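Local coordinates for protein ALDH21) (Physcomitrella patens subsp. patens, PDB 5MZ5) that is an NADP(+)-dependent aldehyde dehydrogenase that oxidises succinic semialdehyde to succinate, at residues 180-185 and 258-263; 56-61 and 216-221; 110-115 and 139-144; 99-104 and 150-155. All coordinates share one frame; numbering follows the deposited sequence.

Contact 1: residues 180-185 and 258-263; sequences GPVSMV and FKLLTF
Ser183 lays its CB over the middle of the Phe258 ring. This CH-pi contact puts Ser183 CB 3.5 Å from the ring centroid and only 8° off the ring normal. Phe258 holds CG anti to its carbonyl carbon (chi1 -66°), and its ring comes nearer the partner strand than its CB direction suggests. A glycine in place of Phe258 would probably leave a gap over Ser183 CB, with its CH-pi partner lost. Farther along this face, Leu261 CD1 lies 3.7 Å from Ser183 OG. Val185 meets the edge of the Phe263 ring, with CG1 3.5 Å from Phe263 CD1. The other face pairs Val182 CG1 with Thr262 CG2 at 3.7 Å. There Val182 and Leu260 lie side by side and point the same way. The backbones form a parallel ladder. Ser183 N bonds to Leu260 O at 2.8 Å, and Thr262 N to Ser183 O at 2.8 Å. Val185 N reaches Thr262 O at 3.1 Å. Before the strands begin, Lys259 N bonds to Pro181 O at 2.9 Å. The polar side chains find partners elsewhere: Ser183 OG bonds to Phe252 O, and Thr262 OG1 to Lys198 NZ. Strands 182-185 and 260-264 are central neighbours in a Rossmann-type sheet. Phe263 packs near Leu286 and Val185 near Lys212, both NADP(+)-binding residues. Strand 209-212 flanks 182-185, and strand 281-285 flanks 260-264. Helix 193-205 packs on Met184, while helix 267-276 lies against Val185, Leu261 and Phe263.

Contact 2: residues 56-61 and 216-221; sequences LDVTNK and RTPLSA
Val58 carries the apolar part of this contact with its two methyls. CG2 meets the Pro218 ring tip to tip, 3.7 Å from Pro218 CD. CG1 faces Leu219 in the same manner, 4.0 Å from Leu219 CD1. Val58 CG1 also rests against the backbone, 3.7 Å from Arg216 O. Leu56 adds a looser touch, its CD2 lying 4.4 Å from Pro218 CG. The polar part belongs to Lys61. Its chain bends at chi2 (-52°) and again at chi4 (-63°), which turns the ammonium back toward the backbone. Lys61 NZ then bonds to Arg216 O at 3.0 Å and to Thr59 O at 2.8 Å. The donor is tilted out of both carbonyl planes. Glu125 O, on helix 115-126, is a third acceptor. Three main-chain carbonyls thus grip one buried amino group. A leucine in place of Lys61 would probably leave these carbonyls without their shared donor and loosen the tie between the strand end and Arg216. The Glu125 carboxylate takes hydrogen bonds from Leu219 N and Ser220 OG. The Arg216 guanidinium makes a cation-pi contact with Trp188, an NADP(+)-binding residue. The contact joins strand 55-59, an edge strand of the small N-terminal sheet, to the loop after strand 209-212 and the first turn of helix 219-229 in the Rossmann-type domain. Lys212, at the end of that strand, and Ser215, just before Arg216, bind NADP(+).

Contact 3: residues 110-115 and 139-144; sequences ELKNRF and RTIDTF
Ile141 drives its side chain into the groove between Leu111, Lys112 and Phe115. CB sits on the helix side facing the partner. CG1 leads toward residues 110-115, while CG2 runs across and meets the Lys112 chain. CG1 is anti to the carbonyl carbon (chi1 -71°) and comes 3.5 Å from Leu111 CB. CG2 touches the aliphatic part of Lys112, 3.9 Å from its CE. The Lys112 chain is extended here and crosses Ile141 obliquely. At the tip, Ile141 CD1 lies 3.8 Å from Lys112 CG. The same methyl meets the edge of the Phe115 ring, in the ring plane, 3.9 Å from Phe115 CD2. The two side chains cross at about a right angle. Helices 97-113 and 130-151 pack here in roughly opposite directions, a helix pair lying against helices 193-205 and 219-229 of the Rossmann-type domain. Arg139, a succinate-binding residue, stands on helix 130-151 with its side chain directed elsewhere, in a salt bridge to Asp477. Asp142 OD2 bonds to Ser164 OG of the second subunit. Leu111 CD1 also lies beside Ile141 CG1 and is 3.9 Å from Phe144 CD2. The same methyl is 4.0 Å from Thr140 CG2. Thr140 OG1 is hydrogen-bonded to Glu136 O in its own helix, and its CG2 is the branch that meets Leu111.

Contact 4: residues 99-104 and 150-155; sequences ERKAVL and ESVRIY
Arg100 and Ile154 cross at about a right angle, with Arg100 NH1 3.8 Å from Ile154 CD1. The arginine chain bends at chi3, and its NH1 bonds to Ser151 O at 2.8 Å. That bond is bent, with an N-H...O angle of 131°. The donor lies in the carbonyl plane, but the oxygen sits 29° out of the guanidinium plane. Arg100 NE has a second backbone acceptor, Ala204 O. Ser151 points its CB at helix 97-113. Its OG stands between the backbone N and the carbonyl carbon (chi1 74°), and lies 3.3 Å from Lys101 CB. The hydroxyl finds its hydrogen bond at Ala148 O in helix 130-151. Ser151 CB is 4.0 Å from Leu104 CD1. The small side chain is consistent with the close backbones, CA of Lys101 and CA of Ser151 being 5.7 Å apart. Lys101 runs out fully extended and crosses Val152 obliquely. Its CD touches Val152 CG1 at 3.8 Å. Beyond this, Lys101 NZ makes a salt bridge to Glu149 of the third subunit. The contact joins helix 97-113 to residues 151-154, beside that subunit interface. A charged guanidinium on a backbone oxygen is likely to polarise that carbonyl. Lys101 packs its methylenes on Val152, while its charge has its main partner, Glu149, in the third subunit, and a long, weak one, Glu105, in its own chain.

How the contacts relate
From the N terminus, strand 55-59 opens contact 2, the longest of these loops. Helix 97-113 then opens contact 4 at 99-104 and contact 3 at 110-115. Helix 130-151 returns and closes contact 3 first, at 139-144, then contact 4 at 150-155. Contact 3 is therefore nested in contact 4, and both in contact 2. Contacts 3 and 4 share one helix pair and touch where Phe144 CD1 meets Leu104 CD2 at 3.7 Å. Contact 1 opens at 180-185, before contact 2 closes at 216-221, and itself closes at 258-263, so the two cross. Contact 1 pairs two central strands of the Rossmann-type sheet, and contact 2 ties the N-terminal sheet to that domain.

Contact 1: residues 180-185 and 258-263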
loop_
_atom_site.group_PDB
_atom_site.type_symbol
_atom_site.label_atom_id
_atom_site.label_comp_id
_atom_site.label_asym_id
_atom_site.label_seq_id
_atom_site.Cartn_x
_atom_site.Cartn_y
_atom_site.Cartn_z
ATOM N N GLY A 180 -6.679 14.085 -18.049
ATOM C CA GLY A 180 -6.769 15.141 -19.052
ATOM C C GLY A 180 -7.540 16.342 -18.558
ATOM O O GLY A 180 -7.713 16.476 -17.349
ATOM N N PRO A 181 -8.074 17.202 -19.474
ATOM C CA PRO A 181 -8.847 18.394 -19.028
ATOM C C PRO A 181 -10.044 18.105 -18.109
ATOM O O PRO A 181 -10.844 17.205 -18.351
ATOM C CB PRO A 181 -9.270 19.064 -20.345
ATOM C CG PRO A 181 -8.242 18.603 -21.350
ATOM C CD PRO A 181 -7.975 17.163 -20.949
ATOM N N VAL A 182 -10.123 18.877 -17.019
ATOM C CA VAL A 182 -11.142 18.718 -15.988
ATOM C C VAL A 182 -12.107 19.896 -15.988
ATOM O O VAL A 182 -11.681 21.051 -15.956
ATOM C CB VAL A 182 -10.518 18.485 -14.579
ATOM C CG1 VAL A 182 -11.596 18.352 -13.489
ATOM C CG2 VAL A 182 -9.578 17.273 -14.557
ATOM N N SER A 183 -13.419 19.585 -15.999
ATOM C CA SER A 183 -14.490 20.571 -15.865
ATOM C C SER A 183 -14.833 20.626 -14.365
ATOM O O SER A 183 -15.139 19.592 -13.761
ATOM C CB SER A 183 -15.720 20.158 -16.665
ATOM O OG SER A 183 -16.751 21.089 -16.405
ATOM N N MET A 184 -14.743 21.825 -13.764
ATOM C CA MET A 184 -15.009 22.021 -12.328
ATOM C C MET A 184 -16.127 23.004 -12.148
ATOM O O MET A 184 -16.118 24.066 -12.769
ATOM C CB MET A 184 -13.760 22.514 -11.563
ATOM C CG MET A 184 -12.538 21.641 -11.737
ATOM S SD MET A 184 -11.095 22.426 -10.995
ATOM C CE MET A 184 -9.954 21.123 -11.136
ATOM N N VAL A 185 -17.109 22.634 -11.321
ATOM C CA VAL A 185 -18.269 23.450 -10.978
ATOM C C VAL A 185 -18.346 23.434 -9.458
ATOM O O VAL A 185 -18.514 22.380 -8.852
ATOM C CB VAL A 185 -19.578 22.978 -11.681
ATOM C CG1 VAL A 185 -20.752 23.897 -11.318
ATOM C CG2 VAL A 185 -19.397 22.917 -13.216
ATOM N N PHE A 258 -13.644 17.777 -22.317
ATOM C CA PHE A 258 -13.391 17.467 -20.913
ATOM C C PHE A 258 -13.441 15.950 -20.706
ATOM O O PHE A 258 -14.347 15.273 -21.219
ATOM C CB PHE A 258 -14.424 18.110 -20.001
ATOM C CG PHE A 258 -14.438 19.610 -19.937
ATOM C CD1 PHE A 258 -13.373 20.306 -19.378
ATOM C CD2 PHE A 258 -15.567 20.322 -20.314
ATOM C CE1 PHE A 258 -13.423 21.687 -19.248
ATOM C CE2 PHE A 258 -15.624 21.705 -20.165
ATOM C CZ PHE A 258 -14.555 22.376 -19.621
ATOM N N LYS A 259 -12.486 15.438 -19.917
ATOM C CA LYS A 259 -12.358 14.004 -19.598
ATOM C C LYS A 259 -13.012 13.654 -18.273
ATOM O O LYS A 259 -13.321 12.488 -18.001
ATOM C CB LYS A 259 -10.870 13.581 -19.598
ATOM C CG LYS A 259 -10.168 13.784 -20.965
ATOM C CD LYS A 259 -10.807 13.035 -22.156
ATOM C CE LYS A 259 -10.480 11.550 -22.195
ATOM N NZ LYS A 259 -11.060 10.861 -23.385
ATOM N N LEU A 260 -13.219 14.674 -17.452
ATOM C CA LEU A 260 -13.842 14.543 -16.151
ATOM C C LEU A 260 -14.645 15.796 -15.819
ATOM O O LEU A 260 -14.193 16.911 -16.083
ATOM C CB LEU A 260 -12.754 14.320 -15.070
ATOM C CG LEU A 260 -13.194 14.339 -13.577
ATOM C CD1 LEU A 260 -14.020 13.113 -13.205
ATOM C CD2 LEU A 260 -11.980 14.398 -12.671
ATOM N N LEU A 261 -15.844 15.588 -15.253
ATOM C CA LEU A 261 -16.656 16.627 -14.668
ATOM C C LEU A 261 -16.656 16.380 -13.133
ATOM O O LEU A 261 -17.007 15.297 -12.675
ATOM C CB LEU A 261 -18.096 16.626 -15.227
ATOM C CG LEU A 261 -19.161 17.392 -14.418
ATOM C CD1 LEU A 261 -18.814 18.906 -14.278
ATOM C CD2 LEU A 261 -20.535 17.227 -15.038
ATOM N N THR A 262 -16.274 17.392 -12.361
ATOM C CA THR A 262 -16.316 17.338 -10.894
ATOM C C THR A 262 -17.212 18.476 -10.415
ATOM O O THR A 262 -16.918 19.666 -10.630
ATOM C CB THR A 262 -14.918 17.247 -10.232
ATOM O OG1 THR A 262 -15.096 17.298 -8.816
ATOM C CG2 THR A 262 -13.973 18.343 -10.673
ATOM N N PHE A 263 -18.337 18.085 -9.808
ATOM C CA PHE A 263 -19.360 19.016 -9.343
ATOM C C PHE A 263 -19.606 18.914 -7.851
ATOM O O PHE A 263 -19.672 17.815 -7.287
ATOM C CB PHE A 263 -20.666 18.793 -10.127
ATOM C CG PHE A 263 -21.879 19.566 -9.657
ATOM C CD1 PHE A 263 -22.111 20.861 -10.096
ATOM C CD2 PHE A 263 -22.773 19.010 -8.749
ATOM C CE1 PHE A 263 -23.239 21.571 -9.682
ATOM C CE2 PHE A 263 -23.886 19.736 -8.305
ATOM C CZ PHE A 263 -24.126 21.003 -8.791
#

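Contact 2: residues 56-61 and 216-221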
loop_
_atom_site.group_PDB
_atom_site.type_symbol
_atom_site.label_atom_id
_atom_site.label_comp_id
_atom_site.label_asym_id
_atom_site.label_seq_id
_atom_site.Cartn_x
_atom_site.Cartn_y
_atom_site.Cartn_z
ATOM N N LEU A 56 -20.920 41.136 -13.903
ATOM C CA LEU A 56 -21.667 40.348 -12.935
ATOM C C LEU A 56 -21.496 41.074 -11.590
ATOM O O LEU A 56 -20.356 41.359 -11.178
ATOM C CB LEU A 56 -21.111 38.906 -12.847
ATOM C CG LEU A 56 -21.690 37.990 -11.745
ATOM C CD1 LEU A 56 -23.175 37.611 -12.025
ATOM C CD2 LEU A 56 -20.833 36.731 -11.572
ATOM N N ASP A 57 -22.621 41.373 -10.911
ATOM C CA ASP A 57 -22.604 42.053 -9.609
ATOM C C ASP A 57 -22.421 41.055 -8.489
ATOM O O ASP A 57 -23.109 40.041 -8.454
ATOM C CB ASP A 57 -23.920 42.812 -9.373
ATOM C CG ASP A 57 -24.127 44.081 -10.181
ATOM O OD1 ASP A 57 -23.141 44.586 -10.757
ATOM O OD2 ASP A 57 -25.265 44.614 -10.166
ATOM N N VAL A 58 -21.502 41.341 -7.565
ATOM C CA VAL A 58 -21.277 40.508 -6.388
ATOM C C VAL A 58 -21.614 41.347 -5.165
ATOM O O VAL A 58 -20.981 42.383 -4.912
ATOM C CB VAL A 58 -19.885 39.834 -6.298
ATOM C CG1 VAL A 58 -19.782 38.954 -5.042
ATOM C CG2 VAL A 58 -19.591 39.016 -7.555
ATOM N N THR A 59 -22.628 40.901 -4.419
ATOM C CA THR A 59 -23.094 41.643 -3.255
ATOM C C THR A 59 -22.499 41.197 -1.939
ATOM O O THR A 59 -22.156 40.031 -1.745
ATOM C CB THR A 59 -24.633 41.660 -3.155
ATOM O OG1 THR A 59 -25.128 40.361 -2.806
ATOM C CG2 THR A 59 -25.320 42.223 -4.411
ATOM N N ASN A 60 -22.422 42.160 -1.011
ATOM C CA ASN A 60 -22.056 41.946 0.373
ATOM C C ASN A 60 -23.331 41.277 0.916
ATOM O O ASN A 60 -24.420 41.830 0.782
ATOM C CB ASN A 60 -21.768 43.293 1.043
ATOM C CG ASN A 60 -21.425 43.224 2.515
ATOM O OD1 ASN A 60 -22.064 42.525 3.314
ATOM N ND2 ASN A 60 -20.462 44.025 2.919
ATOM N N LYS A 61 -23.214 40.053 1.428
ATOM C CA LYS A 61 -24.387 39.280 1.858
ATOM C C LYS A 61 -25.031 39.796 3.146
ATOM O O LYS A 61 -26.177 39.416 3.448
ATOM C CB LYS A 61 -24.072 37.768 1.929
ATOM C CG LYS A 61 -23.654 37.182 0.579
ATOM C CD LYS A 61 -24.629 37.475 -0.592
ATOM C CE LYS A 61 -24.203 36.838 -1.905
ATOM N NZ LYS A 61 -22.887 37.363 -2.402
ATOM N N ARG A 216 -22.733 33.720 -7.294
ATOM C CA ARG A 216 -22.964 34.485 -6.061
ATOM C C ARG A 216 -21.672 34.709 -5.270
ATOM O O ARG A 216 -21.572 35.700 -4.551
ATOM C CB ARG A 216 -24.007 33.792 -5.173
ATOM C CG ARG A 216 -25.418 34.318 -5.389
ATOM C CD ARG A 216 -26.429 33.710 -4.425
ATOM N NE ARG A 216 -26.709 32.307 -4.736
ATOM C CZ ARG A 216 -27.806 31.651 -4.363
ATOM N NH1 ARG A 216 -28.759 32.269 -3.678
ATOM N NH2 ARG A 216 -27.963 30.375 -4.689
ATOM N N THR A 217 -20.703 33.756 -5.354
ATOM C CA THR A 217 -19.449 33.810 -4.603
ATOM C C THR A 217 -18.208 33.514 -5.503
ATOM O O THR A 217 -17.470 32.574 -5.204
ATOM C CB THR A 217 -19.511 32.805 -3.432
ATOM O OG1 THR A 217 -19.634 31.488 -3.980
ATOM C CG2 THR A 217 -20.626 33.090 -2.429
ATOM N N PRO A 218 -17.905 34.312 -6.558
ATOM C CA PRO A 218 -16.762 33.956 -7.421
ATOM C C PRO A 218 -15.403 34.517 -7.030
ATOM O O PRO A 218 -14.410 34.116 -7.618
ATOM C CB PRO A 218 -17.184 34.531 -8.782
ATOM C CG PRO A 218 -17.964 35.754 -8.423
ATOM C CD PRO A 218 -18.635 35.486 -7.098
ATOM N N LEU A 219 -15.363 35.488 -6.119
ATOM C CA LEU A 219 -14.142 36.225 -5.804
ATOM C C LEU A 219 -13.040 35.396 -5.201
ATOM O O LEU A 219 -11.879 35.684 -5.475
ATOM C CB LEU A 219 -14.432 37.449 -4.928
ATOM C CG LEU A 219 -15.609 38.324 -5.340
ATOM C CD1 LEU A 219 -15.835 39.384 -4.305
ATOM C CD2 LEU A 219 -15.415 38.930 -6.756
ATOM N N SER A 220 -13.388 34.379 -4.391
ATOM C CA SER A 220 -12.436 33.464 -3.747
ATOM C C SER A 220 -11.719 32.654 -4.807
ATOM O O SER A 220 -10.490 32.489 -4.742
ATOM C CB SER A 220 -13.144 32.544 -2.755
ATOM O OG SER A 220 -13.579 33.293 -1.638
ATOM N N ALA A 221 -12.488 32.185 -5.812
ATOM C CA ALA A 221 -11.932 31.459 -6.945
ATOM C C ALA A 221 -11.053 32.378 -7.804
ATOM O O ALA A 221 -10.024 31.941 -8.311
ATOM C CB ALA A 221 -13.042 30.875 -7.783
#

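Contact 3: residues 110-115 and 139-144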
loop_
_atom_site.group_PDB
_atom_site.type_symbol
_atom_site.label_atom_id
_atom_site.label_comp_id
_atom_site.label_asym_id
_atom_site.label_seq_id
_atom_site.Cartn_x
_atom_site.Cartn_y
_atom_site.Cartn_z
ATOM N N GLU A 110 1.298 32.316 -0.884
ATOM C CA GLU A 110 0.447 33.460 -1.226
ATOM C C GLU A 110 -0.829 33.528 -0.377
ATOM O O GLU A 110 -1.240 34.630 -0.015
ATOM C CB GLU A 110 0.142 33.502 -2.721
ATOM C CG GLU A 110 0.978 34.522 -3.481
ATOM C CD GLU A 110 0.508 35.962 -3.354
ATOM O OE1 GLU A 110 -0.503 36.317 -4.002
ATOM O OE2 GLU A 110 1.164 36.743 -2.626
ATOM N N LEU A 111 -1.430 32.362 -0.031
ATOM C CA LEU A 111 -2.605 32.301 0.853
ATOM C C LEU A 111 -2.264 32.796 2.264
ATOM O O LEU A 111 -3.052 33.521 2.859
ATOM C CB LEU A 111 -3.219 30.898 0.917
ATOM C CG LEU A 111 -3.882 30.355 -0.353
ATOM C CD1 LEU A 111 -4.048 28.853 -0.273
ATOM C CD2 LEU A 111 -5.218 31.015 -0.621
ATOM N N LYS A 112 -1.075 32.440 2.778
ATOM C CA LYS A 112 -0.609 32.874 4.098
ATOM C C LYS A 112 -0.376 34.385 4.131
ATOM O O LYS A 112 -0.724 35.043 5.109
ATOM C CB LYS A 112 0.680 32.133 4.484
ATOM C CG LYS A 112 0.459 30.674 4.834
ATOM C CD LYS A 112 1.775 29.987 5.117
ATOM C CE LYS A 112 1.581 28.548 5.550
ATOM N NZ LYS A 112 2.864 27.804 5.541
ATOM N N ASN A 113 0.202 34.922 3.045
ATOM C CA ASN A 113 0.555 36.320 2.851
ATOM C C ASN A 113 -0.669 37.235 2.732
ATOM O O ASN A 113 -0.636 38.372 3.197
ATOM C CB ASN A 113 1.434 36.437 1.600
ATOM C CG ASN A 113 2.238 37.703 1.536
ATOM O OD1 ASN A 113 3.106 37.964 2.378
ATOM N ND2 ASN A 113 1.976 38.509 0.519
ATOM N N ARG A 114 -1.737 36.738 2.091
ATOM C CA ARG A 114 -2.979 37.472 1.863
ATOM C C ARG A 114 -4.125 36.944 2.756
ATOM O O ARG A 114 -5.281 37.206 2.458
ATOM C CB ARG A 114 -3.367 37.373 0.368
ATOM C CG ARG A 114 -2.379 38.056 -0.588
ATOM C CD ARG A 114 -2.758 37.839 -2.040
ATOM N NE ARG A 114 -3.952 38.587 -2.430
ATOM C CZ ARG A 114 -4.498 38.561 -3.640
ATOM N NH1 ARG A 114 -3.964 37.815 -4.604
ATOM N NH2 ARG A 114 -5.592 39.266 -3.895
ATOM N N PHE A 115 -3.793 36.226 3.857
ATOM C CA PHE A 115 -4.740 35.582 4.783
ATOM C C PHE A 115 -5.985 36.424 5.161
ATOM O O PHE A 115 -7.106 36.003 4.870
ATOM C CB PHE A 115 -4.027 35.085 6.056
ATOM C CG PHE A 115 -4.886 34.195 6.929
ATOM C CD1 PHE A 115 -5.695 34.737 7.926
ATOM C CD2 PHE A 115 -4.850 32.813 6.788
ATOM C CE1 PHE A 115 -6.490 33.912 8.734
ATOM C CE2 PHE A 115 -5.645 31.991 7.594
ATOM C CZ PHE A 115 -6.457 32.543 8.563
ATOM N N ARG A 139 -8.041 26.009 6.412
ATOM C CA ARG A 139 -8.331 24.701 5.849
ATOM C C ARG A 139 -7.919 24.635 4.373
ATOM O O ARG A 139 -7.474 23.578 3.931
ATOM C CB ARG A 139 -9.809 24.355 6.038
ATOM C CG ARG A 139 -10.144 23.924 7.469
ATOM C CD ARG A 139 -11.601 23.489 7.581
ATOM N NE ARG A 139 -11.858 22.331 6.732
ATOM C CZ ARG A 139 -13.053 21.957 6.297
ATOM N NH1 ARG A 139 -14.138 22.631 6.657
ATOM N NH2 ARG A 139 -13.173 20.913 5.488
ATOM N N THR A 140 -8.048 25.770 3.627
ATOM C CA THR A 140 -7.628 25.898 2.215
ATOM C C THR A 140 -6.102 25.789 2.137
ATOM O O THR A 140 -5.593 25.145 1.222
ATOM C CB THR A 140 -8.169 27.183 1.577
ATOM O OG1 THR A 140 -9.592 27.152 1.646
ATOM C CG2 THR A 140 -7.711 27.367 0.101
ATOM N N ILE A 141 -5.390 26.419 3.104
ATOM C CA ILE A 141 -3.927 26.337 3.243
ATOM C C ILE A 141 -3.533 24.858 3.469
ATOM O O ILE A 141 -2.656 24.364 2.761
ATOM C CB ILE A 141 -3.336 27.345 4.278
ATOM C CG1 ILE A 141 -3.428 28.796 3.726
ATOM C CG2 ILE A 141 -1.869 27.010 4.650
ATOM C CD1 ILE A 141 -3.290 29.926 4.705
ATOM N N ASP A 142 -4.264 24.135 4.353
ATOM C CA ASP A 142 -4.009 22.716 4.619
ATOM C C ASP A 142 -4.251 21.847 3.379
ATOM O O ASP A 142 -3.503 20.907 3.154
ATOM C CB ASP A 142 -4.881 22.177 5.777
ATOM C CG ASP A 142 -4.581 22.693 7.177
ATOM O OD1 ASP A 142 -3.510 23.324 7.367
ATOM O OD2 ASP A 142 -5.420 22.464 8.086
ATOM N N THR A 143 -5.301 22.154 2.597
ATOM C CA THR A 143 -5.695 21.424 1.390
ATOM C C THR A 143 -4.603 21.544 0.322
ATOM O O THR A 143 -4.207 20.528 -0.249
ATOM C CB THR A 143 -7.073 21.913 0.903
ATOM O OG1 THR A 143 -8.010 21.696 1.953
ATOM C CG2 THR A 143 -7.548 21.209 -0.363
ATOM N N PHE A 144 -4.124 22.778 0.062
ATOM C CA PHE A 144 -3.054 23.013 -0.906
ATOM C C PHE A 144 -1.724 22.396 -0.424
ATOM O O PHE A 144 -0.949 21.916 -1.252
ATOM C CB PHE A 144 -2.897 24.509 -1.225
ATOM C CG PHE A 144 -3.801 24.942 -2.350
ATOM C CD1 PHE A 144 -3.451 24.700 -3.679
ATOM C CD2 PHE A 144 -5.021 25.557 -2.086
ATOM C CE1 PHE A 144 -4.304 25.064 -4.725
ATOM C CE2 PHE A 144 -5.863 25.944 -3.134
ATOM C CZ PHE A 144 -5.515 25.671 -4.446
#

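Contact 4: residues 99-104 and 150-155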
loop_
_atom_site.group_PDB
_atom_site.type_symbol
_atom_site.label_atom_id
_atom_site.label_comp_id
_atom_site.label_asym_id
_atom_site.label_seq_id
_atom_site.Cartn_x
_atom_site.Cartn_y
_atom_site.Cartn_z
ATOM N N GLU A 99 7.927 20.216 -9.935
ATOM C CA GLU A 99 7.353 21.427 -10.545
ATOM C C GLU A 99 5.909 21.582 -10.120
ATOM O O GLU A 99 5.498 22.693 -9.803
ATOM C CB GLU A 99 7.466 21.414 -12.085
ATOM C CG GLU A 99 8.892 21.510 -12.580
ATOM C CD GLU A 99 9.056 21.558 -14.087
ATOM O OE1 GLU A 99 9.654 22.545 -14.574
ATOM O OE2 GLU A 99 8.580 20.628 -14.781
ATOM N N ARG A 100 5.148 20.469 -10.084
ATOM C CA ARG A 100 3.748 20.457 -9.627
ATOM C C ARG A 100 3.721 20.855 -8.146
ATOM O O ARG A 100 2.912 21.694 -7.764
ATOM C CB ARG A 100 3.074 19.089 -9.849
ATOM C CG ARG A 100 3.002 18.675 -11.314
ATOM C CD ARG A 100 2.102 17.469 -11.532
ATOM N NE ARG A 100 2.420 16.331 -10.662
ATOM C CZ ARG A 100 3.261 15.349 -10.978
ATOM N NH1 ARG A 100 3.472 14.353 -10.132
ATOM N NH2 ARG A 100 3.881 15.345 -12.153
ATOM N N LYS A 101 4.682 20.324 -7.347
ATOM C CA LYS A 101 4.843 20.656 -5.933
ATOM C C LYS A 101 5.135 22.146 -5.733
ATOM O O LYS A 101 4.549 22.758 -4.840
ATOM C CB LYS A 101 5.975 19.827 -5.314
ATOM C CG LYS A 101 6.026 19.926 -3.787
ATOM C CD LYS A 101 7.193 19.159 -3.210
ATOM C CE LYS A 101 7.057 19.084 -1.709
ATOM N NZ LYS A 101 8.343 18.765 -1.056
ATOM N N ALA A 102 6.077 22.709 -6.524
ATOM C CA ALA A 102 6.465 24.117 -6.453
ATOM C C ALA A 102 5.265 25.048 -6.697
ATOM O O ALA A 102 5.149 26.057 -6.001
ATOM C CB ALA A 102 7.606 24.424 -7.429
ATOM N N VAL A 103 4.359 24.692 -7.643
ATOM C CA VAL A 103 3.140 25.478 -7.923
ATOM C C VAL A 103 2.286 25.523 -6.637
ATOM O O VAL A 103 1.906 26.605 -6.180
ATOM C CB VAL A 103 2.294 24.925 -9.118
ATOM C CG1 VAL A 103 0.982 25.702 -9.279
ATOM C CG2 VAL A 103 3.087 24.916 -10.423
ATOM N N LEU A 104 2.002 24.338 -6.069
ATOM C CA LEU A 104 1.166 24.187 -4.879
ATOM C C LEU A 104 1.751 24.870 -3.643
ATOM O O LEU A 104 1.002 25.447 -2.860
ATOM C CB LEU A 104 0.851 22.695 -4.628
ATOM C CG LEU A 104 0.052 22.009 -5.726
ATOM C CD1 LEU A 104 0.280 20.534 -5.742
ATOM C CD2 LEU A 104 -1.438 22.362 -5.643
ATOM N N GLU A 150 1.341 15.339 -1.713
ATOM C CA GLU A 150 0.826 14.240 -2.520
ATOM C C GLU A 150 1.360 14.268 -3.966
ATOM O O GLU A 150 1.512 13.205 -4.566
ATOM C CB GLU A 150 -0.705 14.210 -2.517
ATOM C CG GLU A 150 -1.331 13.832 -1.177
ATOM C CD GLU A 150 -0.987 12.476 -0.578
ATOM O OE1 GLU A 150 -1.080 12.345 0.663
ATOM O OE2 GLU A 150 -0.656 11.539 -1.339
ATOM N N SER A 151 1.644 15.467 -4.516
ATOM C CA SER A 151 2.160 15.632 -5.892
ATOM C C SER A 151 3.473 14.861 -6.166
ATOM O O SER A 151 3.711 14.463 -7.313
ATOM C CB SER A 151 2.316 17.108 -6.253
ATOM O OG SER A 151 3.432 17.688 -5.606
ATOM N N VAL A 152 4.302 14.654 -5.119
ATOM C CA VAL A 152 5.579 13.933 -5.195
ATOM C C VAL A 152 5.452 12.492 -4.669
ATOM O O VAL A 152 6.458 11.819 -4.496
ATOM C CB VAL A 152 6.758 14.717 -4.527
ATOM C CG1 VAL A 152 7.134 15.955 -5.334
ATOM C CG2 VAL A 152 6.463 15.082 -3.061
ATOM N N ARG A 153 4.216 12.007 -4.468
ATOM C CA ARG A 153 3.932 10.674 -3.926
ATOM C C ARG A 153 2.951 9.865 -4.745
ATOM O O ARG A 153 2.261 9.011 -4.184
ATOM C CB ARG A 153 3.354 10.796 -2.509
ATOM C CG ARG A 153 4.410 10.916 -1.488
ATOM C CD ARG A 153 3.880 11.380 -0.136
ATOM N NE ARG A 153 5.036 11.452 0.744
ATOM C CZ ARG A 153 5.829 12.508 0.837
ATOM N NH1 ARG A 153 5.506 13.644 0.227
ATOM N NH2 ARG A 153 6.931 12.453 1.576
ATOM N N ILE A 154 2.870 10.111 -6.052
ATOM C CA ILE A 154 1.983 9.306 -6.893
ATOM C C ILE A 154 2.776 8.030 -7.235
ATOM O O ILE A 154 3.610 8.020 -8.140
ATOM C CB ILE A 154 1.437 10.061 -8.139
ATOM C CG1 ILE A 154 0.786 11.407 -7.718
ATOM C CG2 ILE A 154 0.440 9.144 -8.923
ATOM C CD1 ILE A 154 0.515 12.373 -8.843
ATOM N N TYR A 155 2.538 6.996 -6.468
ATOM C CA TYR A 155 3.207 5.707 -6.609
ATOM C C TYR A 155 2.497 4.793 -7.576
ATOM O O TYR A 155 1.284 4.894 -7.791
ATOM C CB TYR A 155 3.349 5.006 -5.235
ATOM C CG TYR A 155 4.152 5.797 -4.228
ATOM C CD1 TYR A 155 5.416 6.284 -4.543
ATOM C CD2 TYR A 155 3.645 6.068 -2.958
ATOM C CE1 TYR A 155 6.166 7.009 -3.616
ATOM C CE2 TYR A 155 4.395 6.777 -2.015
ATOM C CZ TYR A 155 5.656 7.246 -2.350
ATOM O OH TYR A 155 6.395 7.974 -1.450
#